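Pheromone cOB1/lipoprotein, YaeC family (PDB 4EF1) probably binds methionine as a membrane lipoprotein serving amino-acid uptake, and is also named as the precursor of the pheromone cOB1. Local coordinates at residues E20-K23 and P24-E27; P115-L118 and T119-D123; T136-T139 and F140-D144; H154-D157 and P158-T162; V173-S177 and N178-D182. All blocks are in the same frame, centred on the assembly; numbering follows the deposited sequence. Where two conformers were deposited one is given.

Contact 1: E20-K23 and P24-E27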
loop_
_atom_site.group_PDB
_atom_site.type_symbol
_atom_site.label_atom_id
_atom_site.label_comp_id
_atom_site.label_asym_id
_atom_site.label_seq_id
_atom_site.Cartn_x
_atom_site.Cartn_y
_atom_site.Cartn_z
ATOM N N GLU A 20 1.327 -15.982 -7.175
ATOM C CA GLU A 20 1.297 -17.450 -7.179
ATOM C C GLU A 20 0.007 -17.948 -7.818
ATOM O O GLU A 20 0.034 -18.892 -8.620
ATOM C CB GLU A 20 1.437 -18.051 -5.761
ATOM C CG GLU A 20 2.804 -17.870 -5.089
ATOM C CD GLU A 20 3.973 -18.555 -5.792
ATOM O OE1 GLU A 20 3.783 -19.603 -6.438
ATOM O OE2 GLU A 20 5.107 -17.997 -5.728
ATOM N N HIS A 21 -1.124 -17.359 -7.427
ATOM C CA HIS A 21 -2.431 -17.764 -7.924
ATOM C C HIS A 21 -2.571 -17.696 -9.430
ATOM O O HIS A 21 -3.216 -18.552 -10.028
ATOM C CB HIS A 21 -3.553 -16.987 -7.208
ATOM C CG HIS A 21 -4.931 -17.265 -7.760
ATOM N ND1 HIS A 21 -5.598 -18.392 -7.486
ATOM C CD2 HIS A 21 -5.740 -16.535 -8.624
ATOM C CE1 HIS A 21 -6.780 -18.393 -8.147
ATOM N NE2 HIS A 21 -6.873 -17.261 -8.826
ATOM N N VAL A 22 -2.003 -16.677 -10.053
ATOM C CA VAL A 22 -2.123 -16.511 -11.511
ATOM C C VAL A 22 -1.047 -17.278 -12.339
ATOM O O VAL A 22 -1.104 -17.266 -13.584
ATOM C CB VAL A 22 -2.175 -14.997 -11.910
ATOM C CG1 VAL A 22 -3.351 -14.278 -11.208
ATOM C CG2 VAL A 22 -0.873 -14.284 -11.616
ATOM N N LYS A 23 -0.073 -17.938 -11.697
ATOM C CA LYS A 23 0.963 -18.680 -12.484
ATOM C C LYS A 23 0.381 -19.623 -13.563
ATOM O O LYS A 23 0.820 -19.582 -14.688
ATOM C CB LYS A 23 1.926 -19.475 -11.612
ATOM C CG LYS A 23 2.916 -18.643 -10.826
ATOM C CD LYS A 23 3.894 -19.544 -10.111
ATOM C CE LYS A 23 4.894 -18.772 -9.291
ATOM N NZ LYS A 23 5.752 -19.706 -8.556
ATOM N N PRO A 24 -0.615 -20.443 -13.215
ATOM C CA PRO A 24 -1.177 -21.332 -14.278
ATOM C C PRO A 24 -1.818 -20.565 -15.458
ATOM O O PRO A 24 -1.731 -21.015 -16.598
ATOM C CB PRO A 24 -2.216 -22.174 -13.534
ATOM C CG PRO A 24 -1.894 -22.020 -12.083
ATOM C CD PRO A 24 -1.239 -20.680 -11.912
ATOM N N LEU A 25 -2.419 -19.402 -15.180
ATOM C CA LEU A 25 -2.989 -18.543 -16.245
ATOM C C LEU A 25 -1.900 -17.958 -17.140
ATOM O O LEU A 25 -2.030 -17.947 -18.360
ATOM C CB LEU A 25 -3.859 -17.419 -15.641
ATOM C CG LEU A 25 -5.198 -17.864 -15.064
ATOM C CD1 LEU A 25 -5.713 -16.884 -14.008
ATOM C CD2 LEU A 25 -6.161 -18.048 -16.230
ATOM N N LEU A 26 -0.828 -17.454 -16.524
ATOM C CA LEU A 26 0.303 -16.939 -17.283
ATOM C C LEU A 26 0.993 -18.036 -18.075
ATOM O O LEU A 26 1.492 -17.766 -19.149
ATOM C CB LEU A 26 1.333 -16.215 -16.398
ATOM C CG LEU A 26 1.149 -14.718 -16.269
ATOM C CD1 LEU A 26 1.466 -14.052 -17.590
ATOM C CD2 LEU A 26 -0.285 -14.404 -15.866
ATOM N N GLU A 27 1.027 -19.253 -17.529
ATOM C CA GLU A 27 1.638 -20.395 -18.228
ATOM C C GLU A 27 0.878 -20.664 -19.552
ATOM O O GLU A 27 1.490 -20.894 -20.582
ATOM C CB GLU A 27 1.704 -21.629 -17.309
ATOM C CG GLU A 27 2.431 -22.834 -17.903
ATOM C CD GLU A 27 1.559 -23.728 -18.798
ATOM O OE1 GLU A 27 0.343 -23.854 -18.537
ATOM O OE2 GLU A 27 2.093 -24.331 -19.764
#
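Val22 and Leu26 lie one above the other on the inner side of a kinked alpha helix, 12-28, which links strands 4-10 and 31-37 in a beta-alpha-beta unit. The CG2 methyl of Val22 meets CD2 of Leu26 at 4.3 Å. The other branch, CG1, is turned toward Leu25, whose CD1 is 4.5 Å away, so the two valine methyls serve two successive residues of the next turn. The aliphatic face so formed is covered by Val223 and Val229 of the two C-terminal helices and by Leu33 of the following strand. His21 looks another way and stacks its ring on that of Trp232.

Pro24 illustrates what a proline does inside a helix. Its N carries no hydrogen and its ring needs room, with CD standing 3.5 Å from His21 O, and the helix kinks here. Regular bonding resumes at once: Leu26 N reaches Val22 O with an almost straight N-H (169°), and Glu27 N reaches Lys23 O at 2.9 Å.

Glu20 and Lys23 pair along another side of the helix. Lys23 has CG beside its backbone N (chi1 -72°) and a fully extended chain beyond, which carries the ammonium group back along the helix toward Glu20. Glu20 meets it by folding at chi2. The salt bridge they form lies within one turn, next to the kink: Lys23 NZ sits 2.9 Å from Glu20 OE1, on the syn side of the carboxylate and 25° out of its plane.

Contact 2: P115-L118 and T119-D123. With MSE (selenomethionine), chain C.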
loop_
_atom_site.group_PDB
_atom_site.type_symbol
_atom_site.label_atom_id
_atom_site.label_comp_id
_atom_site.label_asym_id
_atom_site.label_seq_id
_atom_site.Cartn_x
_atom_site.Cartn_y
_atom_site.Cartn_z
ATOM N N PRO A 115 -0.835 11.802 3.971
ATOM C CA PRO A 115 -2.156 12.308 3.642
ATOM C C PRO A 115 -3.339 11.379 3.965
ATOM O O PRO A 115 -4.470 11.864 4.124
ATOM C CB PRO A 115 -2.073 12.546 2.132
ATOM C CG PRO A 115 -0.625 12.833 1.860
ATOM C CD PRO A 115 0.066 11.863 2.791
ATOM N N ARG A 116 -3.076 10.090 4.006
ATOM C CA ARG A 116 -4.080 9.074 4.263
ATOM C C ARG A 116 -4.570 9.091 5.723
ATOM O O ARG A 116 -5.756 8.990 5.962
ATOM C CB ARG A 116 -3.530 7.709 3.889
ATOM C CG ARG A 116 -2.982 7.599 2.460
ATOM C CD ARG A 116 -2.424 6.254 2.091
ATOM N NE ARG A 116 -3.429 5.241 1.739
ATOM C CZ ARG A 116 -3.132 3.982 1.441
ATOM N NH1 ARG A 116 -1.855 3.587 1.360
ATOM N NH2 ARG A 116 -4.097 3.140 1.134
ATOM N N VAL A 117 -3.663 9.190 6.691
ATOM C CA VAL A 117 -4.072 9.339 8.091
ATOM C C VAL A 117 -4.765 10.695 8.276
ATOM O O VAL A 117 -5.758 10.792 9.008
ATOM C CB VAL A 117 -2.906 9.163 9.095
ATOM C CG1 VAL A 117 -2.010 10.408 9.088
ATOM C CG2 VAL A 117 -3.457 8.883 10.505
ATOM N N LEU A 118 -4.263 11.739 7.588
ATOM C CA LEU A 118 -4.886 13.051 7.638
ATOM C C LEU A 118 -6.340 13.016 7.076
ATOM O O LEU A 118 -7.223 13.615 7.694
ATOM C CB LEU A 118 -4.025 14.104 6.911
ATOM C CG LEU A 118 -2.673 14.465 7.555
ATOM C CD1 LEU A 118 -1.933 15.530 6.767
ATOM C CD2 LEU A 118 -2.861 14.958 8.974
ATOM N N THR A 119 -6.576 12.304 5.944
ATOM C CA THR A 119 -7.930 12.184 5.379
ATOM C C THR A 119 -8.821 11.361 6.331
ATOM O O THR A 119 -10.006 11.648 6.487
ATOM C CB THR A 119 -8.014 11.514 3.974
ATOM O OG1 THR A 119 -7.728 10.107 4.047
ATOM C CG2 THR A 119 -7.123 12.217 2.938
ATOM N N ILE A 120 -8.261 10.339 6.959
ATOM C CA ILE A 120 -9.061 9.533 7.916
ATOM C C ILE A 120 -9.546 10.455 9.088
ATOM O O ILE A 120 -10.715 10.505 9.395
ATOM C CB ILE A 120 -8.297 8.308 8.431
ATOM C CG1 ILE A 120 -8.149 7.257 7.324
ATOM C CG2 ILE A 120 -8.961 7.731 9.708
ATOM C CD1 ILE A 120 -7.121 6.194 7.635
ATOM N N LEU A 121 -8.616 11.207 9.684
ATOM C CA LEU A 121 -8.934 12.071 10.805
ATOM C C LEU A 121 -9.902 13.237 10.386
ATOM O O LEU A 121 -10.803 13.598 11.158
ATOM C CB LEU A 121 -7.655 12.597 11.479
ATOM C CG LEU A 121 -6.795 11.489 12.110
ATOM C CD1 LEU A 121 -5.429 12.026 12.487
ATOM C CD2 LEU A 121 -7.511 10.769 13.267
ATOM N N GLU A 122 -9.721 13.773 9.165
ATOM C CA GLU A 122 -10.664 14.746 8.595
ATOM C C GLU A 122 -12.075 14.147 8.412
ATOM O O GLU A 122 -13.073 14.764 8.816
ATOM C CB GLU A 122 -10.140 15.313 7.245
ATOM C CG GLU A 122 -11.022 16.394 6.639
ATOM C CD GLU A 122 -10.290 17.357 5.710
ATOM O OE1 GLU A 122 -9.564 16.897 4.836
ATOM O OE2 GLU A 122 -10.502 18.575 5.803
ATOM N N ASP A 123 -12.169 12.951 7.818
ATOM C CA ASP A 123 -13.476 12.282 7.638
ATOM C C ASP A 123 -14.175 12.086 8.975
ATOM O O ASP A 123 -15.384 12.268 9.068
ATOM C CB ASP A 123 -13.345 10.906 6.979
ATOM C CG ASP A 123 -12.830 10.963 5.563
ATOM O OD1 ASP A 123 -12.878 12.031 4.919
ATOM O OD2 ASP A 123 -12.371 9.888 5.118
HETATM N N MSE C 301 0.570 -2.122 -0.076
HETATM C CA MSE C 301 0.815 -0.725 0.463
HETATM C C MSE C 301 -0.454 0.133 0.492
HETATM O O MSE C 301 -1.225 0.124 -0.481
HETATM O OXT MSE C 301 -0.678 0.907 1.461
HETATM C CB MSE C 301 1.933 -0.007 -0.293
HETATM C CG MSE C 301 2.361 1.343 0.293
HETATM SE SE MSE C 301 3.561 2.256 -0.902
HETATM C CE MSE C 301 5.156 1.074 -0.760
#
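Arg116 and Ile120 meet one turn apart in helix 114-123, where Ile120 N donates to Arg116 O at 3.0 Å and the isoleucine CG1 lies 3.3 Å from the same carbonyl oxygen. While its backbone is tied into the helix in this way, the Arg116 side chain leads off toward the bound selenomethionine. CB points away from residues 119-123, and CG lies beside the backbone N (chi1 -54°). CG and CD continue the chain in a straight run, and neighbours of the arginine include Val86 and Tyr201. A turn at chi3 (79°) then swings the guanidinium into the pocket. NE forms a salt bridge with Glu195 OE2. NH2 makes a weak hydrogen bond to Glu84 O. NH1 has two anionic partners, Asp113 OD1 and the ligand carboxylate, whose OXT it meets at 2.9 Å with an N-H angle of 152°. OXT comes to the edge of the guanidinium, near its plane.

The apolar side of the helix packs against the sheet. Val117 CG2 touches Leu121 CD1 at 4.2 Å, and both residues rest on Leu88 of strand 87-89. Farther along, Glu122 N closes on Leu118 O at 2.9 Å, and the Glu122 carboxylate pairs with Arg135.

Arg116 is a worked example of a carboxylate receptor fixed at several points. Glu195 and Asp113 restrain the rotation of its flat group while NH1 presents a hydrogen to the ligand. With acidic partners on two of its nitrogens, the buried guanidinium is probably held positive, which suits its bond to the ligand carboxylate.

Contact 3: T136-T139 and F140-D144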
loop_
_atom_site.group_PDB
_atom_site.type_symbol
_atom_site.label_atom_id
_atom_site.label_comp_id
_atom_site.label_asym_id
_atom_site.label_seq_id
_atom_site.Cartn_x
_atom_site.Cartn_y
_atom_site.Cartn_z
ATOM N N THR A 136 -2.309 17.210 -2.157
ATOM C CA THR A 136 -1.596 16.106 -2.814
ATOM C C THR A 136 -0.344 15.670 -2.006
ATOM O O THR A 136 -0.027 14.490 -1.942
ATOM C CB THR A 136 -1.215 16.518 -4.272
ATOM O OG1 THR A 136 -0.351 17.666 -4.240
ATOM C CG2 THR A 136 -2.488 16.885 -5.112
ATOM N N THR A 137 0.315 16.641 -1.368
ATOM C CA THR A 137 1.535 16.430 -0.575
ATOM C C THR A 137 1.327 16.837 0.904
ATOM O O THR A 137 2.238 17.397 1.529
ATOM C CB THR A 137 2.666 17.309 -1.183
ATOM O OG1 THR A 137 2.316 18.702 -1.062
ATOM C CG2 THR A 137 2.879 16.974 -2.646
ATOM N N ALA A 138 0.144 16.541 1.460
ATOM C CA ALA A 138 -0.200 17.016 2.800
ATOM C C ALA A 138 0.739 16.425 3.851
ATOM O O ALA A 138 1.108 15.243 3.794
ATOM C CB ALA A 138 -1.673 16.764 3.153
ATOM N N THR A 139 1.158 17.277 4.783
ATOM C CA THR A 139 1.950 16.848 5.948
ATOM C C THR A 139 1.282 17.393 7.214
ATOM O O THR A 139 0.299 18.173 7.157
ATOM C CB THR A 139 3.427 17.276 5.863
ATOM O OG1 THR A 139 3.532 18.719 6.008
ATOM C CG2 THR A 139 4.075 16.797 4.508
ATOM N N PHE A 140 1.855 17.027 8.359
ATOM C CA PHE A 140 1.291 17.367 9.672
ATOM C C PHE A 140 1.301 18.862 9.931
ATOM O O PHE A 140 0.415 19.392 10.613
ATOM C CB PHE A 140 1.970 16.557 10.759
ATOM C CG PHE A 140 1.848 15.073 10.525
ATOM C CD1 PHE A 140 0.642 14.446 10.688
ATOM C CD2 PHE A 140 2.939 14.331 10.034
ATOM C CE1 PHE A 140 0.501 13.110 10.408
ATOM C CE2 PHE A 140 2.804 12.995 9.749
ATOM C CZ PHE A 140 1.587 12.384 9.953
ATOM N N ASP A 141 2.253 19.549 9.316
ATOM C CA ASP A 141 2.303 21.000 9.355
ATOM C C ASP A 141 1.099 21.677 8.675
ATOM O O ASP A 141 0.873 22.879 8.874
ATOM C CB ASP A 141 3.595 21.531 8.706
ATOM C CG ASP A 141 4.856 21.113 9.464
ATOM O OD1 ASP A 141 4.786 20.201 10.337
ATOM O OD2 ASP A 141 5.932 21.695 9.175
ATOM N N ASP A 142 0.371 20.939 7.834
ATOM C CA ASP A 142 -0.783 21.511 7.133
ATOM C C ASP A 142 -2.077 21.482 7.949
ATOM O O ASP A 142 -3.089 22.049 7.518
ATOM C CB ASP A 142 -0.993 20.827 5.811
ATOM C CG ASP A 142 0.157 21.058 4.856
ATOM O OD1 ASP A 142 0.675 22.212 4.791
ATOM O OD2 ASP A 142 0.501 20.097 4.147
ATOM N N ILE A 143 -2.025 20.893 9.140
ATOM C CA ILE A 143 -3.196 20.838 10.004
ATOM C C ILE A 143 -3.564 22.217 10.485
ATOM O O ILE A 143 -2.715 22.968 10.948
ATOM C CB ILE A 143 -2.967 19.915 11.219
ATOM C CG1 ILE A 143 -2.804 18.476 10.770
ATOM C CG2 ILE A 143 -4.097 20.068 12.225
ATOM C CD1 ILE A 143 -2.387 17.571 11.916
ATOM N N ASP A 144 -4.866 22.502 10.402
ATOM C CA ASP A 144 -5.468 23.707 10.915
ATOM C C ASP A 144 -6.234 23.363 12.216
ATOM O O ASP A 144 -5.676 23.550 13.299
ATOM C CB ASP A 144 -6.358 24.330 9.826
ATOM C CG ASP A 144 -7.123 25.535 10.293
ATOM O OD1 ASP A 144 -6.767 26.134 11.332
ATOM O OD2 ASP A 144 -8.084 25.888 9.587
#
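Thr139 and Asp142 are tied by two hydrogen bonds running in opposite directions round a short 3-10 turn, 140-142, that leads into strand 143-146. In the first, Asp142 N donates to Thr139 O at 2.8 Å, approaching from above the carbonyl plane. In the second, Thr139 N gives its hydrogen to Asp142 OD2 at 3.0 Å along a nearly straight line (169°). The oxygen is met on its anti side, 33° out of the carboxylate plane. With CG beside the backbone N (chi1 -65°), the aspartate side chain folds back over the start of the turn, and its carboxylate closes on the N-H of a residue three positions earlier.

Van der Waals contacts accompany these bonds. Asp142 OD2 rests 3.4 Å from Ala138 CA, and Asp141 CB comes to 3.9 Å from Thr139 OG1. The Phe140 ring leaves the turn on another side, stacking with Phe152 and meeting Trp114 at an inclined angle.

Neighbouring backbone bonds fasten the unit: Asp144 pairs with Thr128 within the two-stranded sheet, and Asp142 with Lys130 just beyond its end. Thr139 thus offers both its N-H and its C=O to Asp142. The carboxylate oxygen takes up a main-chain hydrogen, which would partly offset its charge and fix the rotation of the aspartate side chain.

Contact 4: H154-D157 and P158-T162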
loop_
_atom_site.group_PDB
_atom_site.type_symbol
_atom_site.label_atom_id
_atom_site.label_comp_id
_atom_site.label_asym_id
_atom_site.label_seq_id
_atom_site.Cartn_x
_atom_site.Cartn_y
_atom_site.Cartn_z
ATOM N N HIS A 154 6.013 9.959 13.445
ATOM C CA HIS A 154 6.267 9.400 12.093
ATOM C C HIS A 154 7.706 8.928 11.902
ATOM O O HIS A 154 8.289 9.031 10.816
ATOM C CB HIS A 154 5.855 10.430 11.047
ATOM C CG HIS A 154 6.547 11.778 11.193
ATOM N ND1 HIS A 154 7.842 11.962 10.916
ATOM C CD2 HIS A 154 6.061 13.012 11.605
ATOM C CE1 HIS A 154 8.175 13.260 11.125
ATOM N NE2 HIS A 154 7.093 13.907 11.524
ATOM N N GLU A 155 8.290 8.359 12.951
ATOM C CA GLU A 155 9.706 7.949 12.942
ATOM C C GLU A 155 9.952 6.510 12.461
ATOM O O GLU A 155 11.001 6.235 11.946
ATOM C CB GLU A 155 10.266 8.070 14.355
ATOM C CG GLU A 155 10.141 9.442 14.959
ATOM C CD GLU A 155 10.942 10.462 14.188
ATOM O OE1 GLU A 155 12.182 10.320 14.140
ATOM O OE2 GLU A 155 10.348 11.403 13.645
ATOM N N SER A 156 8.996 5.604 12.650
ATOM C CA SER A 156 9.218 4.191 12.407
ATOM C C SER A 156 8.989 3.691 10.976
ATOM O O SER A 156 8.164 4.208 10.237
ATOM C CB SER A 156 8.358 3.371 13.389
ATOM O OG SER A 156 8.848 3.567 14.705
ATOM N N ASP A 157 9.722 2.646 10.612
ATOM C CA ASP A 157 9.600 2.026 9.298
ATOM C C ASP A 157 8.245 1.368 9.137
ATOM O O ASP A 157 7.696 0.855 10.097
ATOM C CB ASP A 157 10.670 0.930 9.066
ATOM C CG ASP A 157 12.101 1.471 9.042
ATOM O OD1 ASP A 157 12.328 2.687 8.863
ATOM O OD2 ASP A 157 13.013 0.633 9.226
ATOM N N PRO A 158 7.696 1.373 7.906
ATOM C CA PRO A 158 6.469 0.697 7.638
ATOM C C PRO A 158 6.386 -0.777 8.094
ATOM O O PRO A 158 5.325 -1.218 8.559
ATOM C CB PRO A 158 6.373 0.769 6.108
ATOM C CG PRO A 158 7.039 2.039 5.755
ATOM C CD PRO A 158 8.165 2.157 6.732
ATOM N N ALA A 159 7.482 -1.518 7.965
ATOM C CA ALA A 159 7.525 -2.929 8.405
ATOM C C ALA A 159 7.396 -3.115 9.931
ATOM O O ALA A 159 7.166 -4.221 10.388
ATOM C CB ALA A 159 8.804 -3.588 7.908
ATOM N N ILE A 160 7.548 -2.066 10.740
ATOM C CA ILE A 160 7.445 -2.284 12.197
ATOM C C ILE A 160 6.131 -1.757 12.810
ATOM O O ILE A 160 5.925 -1.884 14.011
ATOM C CB ILE A 160 8.679 -1.786 13.003
ATOM C CG1 ILE A 160 8.604 -0.280 13.306
ATOM C CG2 ILE A 160 10.002 -2.229 12.356
ATOM C CD1 ILE A 160 9.229 0.110 14.624
HETATM N N MSE A 161 5.212 -1.271 11.989
HETATM C CA MSE A 161 3.990 -0.655 12.497
HETATM C C MSE A 161 3.133 -1.684 13.231
HETATM O O MSE A 161 2.489 -1.335 14.222
HETATM C CB MSE A 161 3.193 0.050 11.400
HETATM C CG MSE A 161 3.996 1.091 10.614
HETATM SE SE MSE A 161 4.976 2.330 11.696
HETATM C CE MSE A 161 3.471 3.101 12.637
ATOM N N THR A 162 3.116 -2.935 12.755
ATOM C CA THR A 162 2.414 -3.990 13.464
ATOM C C THR A 162 3.006 -4.276 14.851
ATOM O O THR A 162 2.277 -4.670 15.780
ATOM C CB THR A 162 2.320 -5.290 12.645
ATOM O OG1 THR A 162 3.627 -5.776 12.310
ATOM C CG2 THR A 162 1.486 -5.054 11.344
#
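Ser156 is met by two hydrophobic side chains from the next turn of chain, Ile160 and Met161, the latter present as selenomethionine. Its OG lies 3.5 Å from Ile160 CD1, while its CB faces the selenium of Met161 at 3.9 Å. Ile160 reaches back because CG1 stands between its backbone N and carbonyl carbon (chi1 83°), which lays the ethyl branch alongside the serine. Met161 does it by folding: bends at chi2 and chi3 curl the chain until SE is 3.5 Å from Asp157 O.

That carbonyl also organises the second shell. Ile160 N donates to Asp157 O at 3.0 Å from well above the carbonyl plane, closing a tight turn round Pro158 and Ala159. Met161 N makes a weak bond to Pro158 O, and the helix proper then begins. On the strand side, backbone bonding with Ser109 steadies Ser156.

Farther out, Pro158 packs on Tyr41, Asn176 and Phe179, and its side chain is about 7 Å from the bound selenomethionine ligand. The turn thus borders the ligand site, with Pro158 resting on three residues that include members of the pocket. It starts a beta-alpha-beta crossover: strand 151-156, at the edge of the five-stranded sheet, passes into helix 161-166, which leads to strand 172-175 on the far side of strand 104-108. Met161 lies over this sheet, touching Tyr106 and Ser108 of strand 104-108 and Val173 of strand 172-175.

Contact 5: V173-S177 and N178-D182. With MSE (selenomethionine), chain C.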
loop_
_atom_site.group_PDB
_atom_site.type_symbol
_atom_site.label_atom_id
_atom_site.label_comp_id
_atom_site.label_asym_id
_atom_site.label_seq_id
_atom_site.Cartn_x
_atom_site.Cartn_y
_atom_site.Cartn_z
ATOM N N VAL A 173 -2.357 3.322 15.627
ATOM C CA VAL A 173 -1.250 3.054 14.721
ATOM C C VAL A 173 -1.802 2.908 13.278
ATOM O O VAL A 173 -2.735 2.146 13.077
ATOM C CB VAL A 173 -0.491 1.754 15.152
ATOM C CG1 VAL A 173 0.757 1.486 14.292
ATOM C CG2 VAL A 173 -0.040 1.841 16.625
ATOM N N LEU A 174 -1.269 3.659 12.299
ATOM C CA LEU A 174 -1.594 3.419 10.854
ATOM C C LEU A 174 -0.737 2.247 10.325
ATOM O O LEU A 174 0.478 2.320 10.383
ATOM C CB LEU A 174 -1.308 4.665 10.012
ATOM C CG LEU A 174 -1.912 4.737 8.587
ATOM C CD1 LEU A 174 -3.424 5.067 8.622
ATOM C CD2 LEU A 174 -1.140 5.752 7.766
ATOM N N ILE A 175 -1.365 1.178 9.851
ATOM C CA ILE A 175 -0.668 -0.008 9.380
ATOM C C ILE A 175 -1.067 -0.226 7.913
ATOM O O ILE A 175 -2.250 -0.355 7.634
ATOM C CB ILE A 175 -1.044 -1.278 10.181
ATOM C CG1 ILE A 175 -0.838 -1.066 11.706
ATOM C CG2 ILE A 175 -0.262 -2.445 9.628
ATOM C CD1 ILE A 175 -1.268 -2.245 12.548
ATOM N N ASN A 176 -0.101 -0.264 6.979
ATOM C CA ASN A 176 -0.443 -0.559 5.582
ATOM C C ASN A 176 -1.081 -1.963 5.563
ATOM O O ASN A 176 -0.637 -2.879 6.257
ATOM C CB ASN A 176 0.781 -0.526 4.636
ATOM C CG ASN A 176 1.479 0.812 4.602
ATOM O OD1 ASN A 176 2.389 1.058 5.408
ATOM N ND2 ASN A 176 1.128 1.651 3.628
ATOM N N SER A 177 -2.127 -2.129 4.778
ATOM C CA SER A 177 -2.922 -3.379 4.789
ATOM C C SER A 177 -2.154 -4.636 4.454
ATOM O O SER A 177 -2.482 -5.686 4.988
ATOM C CB SER A 177 -4.145 -3.257 3.905
ATOM O OG SER A 177 -4.974 -2.221 4.367
ATOM N N ASN A 178 -1.129 -4.527 3.605
ATOM C CA ASN A 178 -0.299 -5.691 3.268
ATOM C C ASN A 178 0.310 -6.294 4.527
ATOM O O ASN A 178 0.241 -7.506 4.752
ATOM C CB ASN A 178 0.754 -5.369 2.177
ATOM C CG ASN A 178 1.889 -4.519 2.653
ATOM O OD1 ASN A 178 1.754 -3.308 2.769
ATOM N ND2 ASN A 178 3.038 -5.164 2.956
ATOM N N PHE A 179 0.810 -5.427 5.399
ATOM C CA PHE A 179 1.376 -5.872 6.675
ATOM C C PHE A 179 0.282 -6.323 7.665
ATOM O O PHE A 179 0.439 -7.348 8.356
ATOM C CB PHE A 179 2.256 -4.780 7.292
ATOM C CG PHE A 179 3.445 -4.413 6.474
ATOM C CD1 PHE A 179 4.374 -5.363 6.111
ATOM C CD2 PHE A 179 3.666 -3.092 6.094
ATOM C CE1 PHE A 179 5.485 -5.006 5.351
ATOM C CE2 PHE A 179 4.765 -2.743 5.350
ATOM C CZ PHE A 179 5.676 -3.691 4.983
ATOM N N ALA A 180 -0.814 -5.576 7.731
ATOM C CA ALA A 180 -1.898 -5.866 8.662
ATOM C C ALA A 180 -2.516 -7.221 8.362
ATOM O O ALA A 180 -2.665 -8.079 9.254
ATOM C CB ALA A 180 -2.959 -4.759 8.623
ATOM N N VAL A 181 -2.837 -7.433 7.082
ATOM C CA VAL A 181 -3.424 -8.711 6.637
ATOM C C VAL A 181 -2.497 -9.891 6.889
ATOM O O VAL A 181 -2.928 -10.910 7.384
ATOM C CB VAL A 181 -3.879 -8.632 5.177
ATOM C CG1 VAL A 181 -4.216 -10.027 4.638
ATOM C CG2 VAL A 181 -5.117 -7.706 5.134
ATOM N N ASP A 182 -1.216 -9.716 6.627
ATOM C CA ASP A 182 -0.254 -10.791 6.875
ATOM C C ASP A 182 -0.183 -11.185 8.376
ATOM O O ASP A 182 0.043 -12.338 8.699
ATOM C CB ASP A 182 1.124 -10.403 6.325
ATOM C CG ASP A 182 2.034 -11.602 6.078
ATOM O OD1 ASP A 182 1.604 -12.767 6.151
ATOM O OD2 ASP A 182 3.199 -11.357 5.790
HETATM N N MSE C 301 0.570 -2.122 -0.076
HETATM C CA MSE C 301 0.815 -0.725 0.463
HETATM C C MSE C 301 -0.454 0.133 0.492
HETATM O O MSE C 301 -1.225 0.124 -0.481
HETATM O OXT MSE C 301 -0.678 0.907 1.461
HETATM C CB MSE C 301 1.933 -0.007 -0.293
HETATM C CG MSE C 301 2.361 1.343 0.293
HETATM SE SE MSE C 301 3.561 2.256 -0.902
HETATM C CE MSE C 301 5.156 1.074 -0.760
#
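Asn176 O accepts Ala180 N at 3.1 Å in the plane of its carbonyl, and a weaker bond from Phe179 N, as the backbone passes from strand 172-175 into helix 177-182. This beta-strand-to-helix junction, in a member of the type 2 periplasmic binding protein class, aims the start of a helix at the ligand. Asn176 occupies the N-cap position, yet its side chain makes no capping bond. It turns into the pocket, where ND2 donates to the selenomethionine OXT at 2.9 Å along a nearly straight path (165°) and also to Asp113 OD2.

On the sheet side, Ile175 CG2 packs against Ala180 CB at 3.7 Å, closing the first turn of the helix over the strand end. Asn178 serves the amino group of the ligand. Its CG stands between the backbone N and carbonyl carbon (chi1 73°), bringing OD1 to a weak bond with the ligand N at 3.3 Å. The same oxygen has a firmer partner in Tyr41 OH. OD1 also touches Asn176 CB at 3.5 Å, so the two asparagines are in contact beside the ligand. The amide is inclined to the ring of its helix neighbour and points its nitrogen at it: ND2 of Asn178 sits 3.3 Å above the Phe179 ring plane, over the ring centre.

Contacts 2 and 5 converge on the bound selenomethionine: both donate to its carboxylate, with Arg116 NH1 and Asn176 ND2 4.2 Å apart. Contact 4 borders the pocket through contact 5, Pro158 O lying 3.5 Å from Phe179 CD2. Behind contact 2, contact 3 packs on the same helix, with Thr139 O 3.5 Å from Leu118 CD1, and it reaches contact 4 where Phe140 CD2 meets His154 CD2 at 3.7 Å. Contacts 2 to 5 thus touch in series in the half of the protein that holds the five-stranded sheet. Contact 1 stands apart beside the six-stranded sheet, its centre about 37 Å from that of contact 2 and its nearest atoms about 12 Å from contact 5.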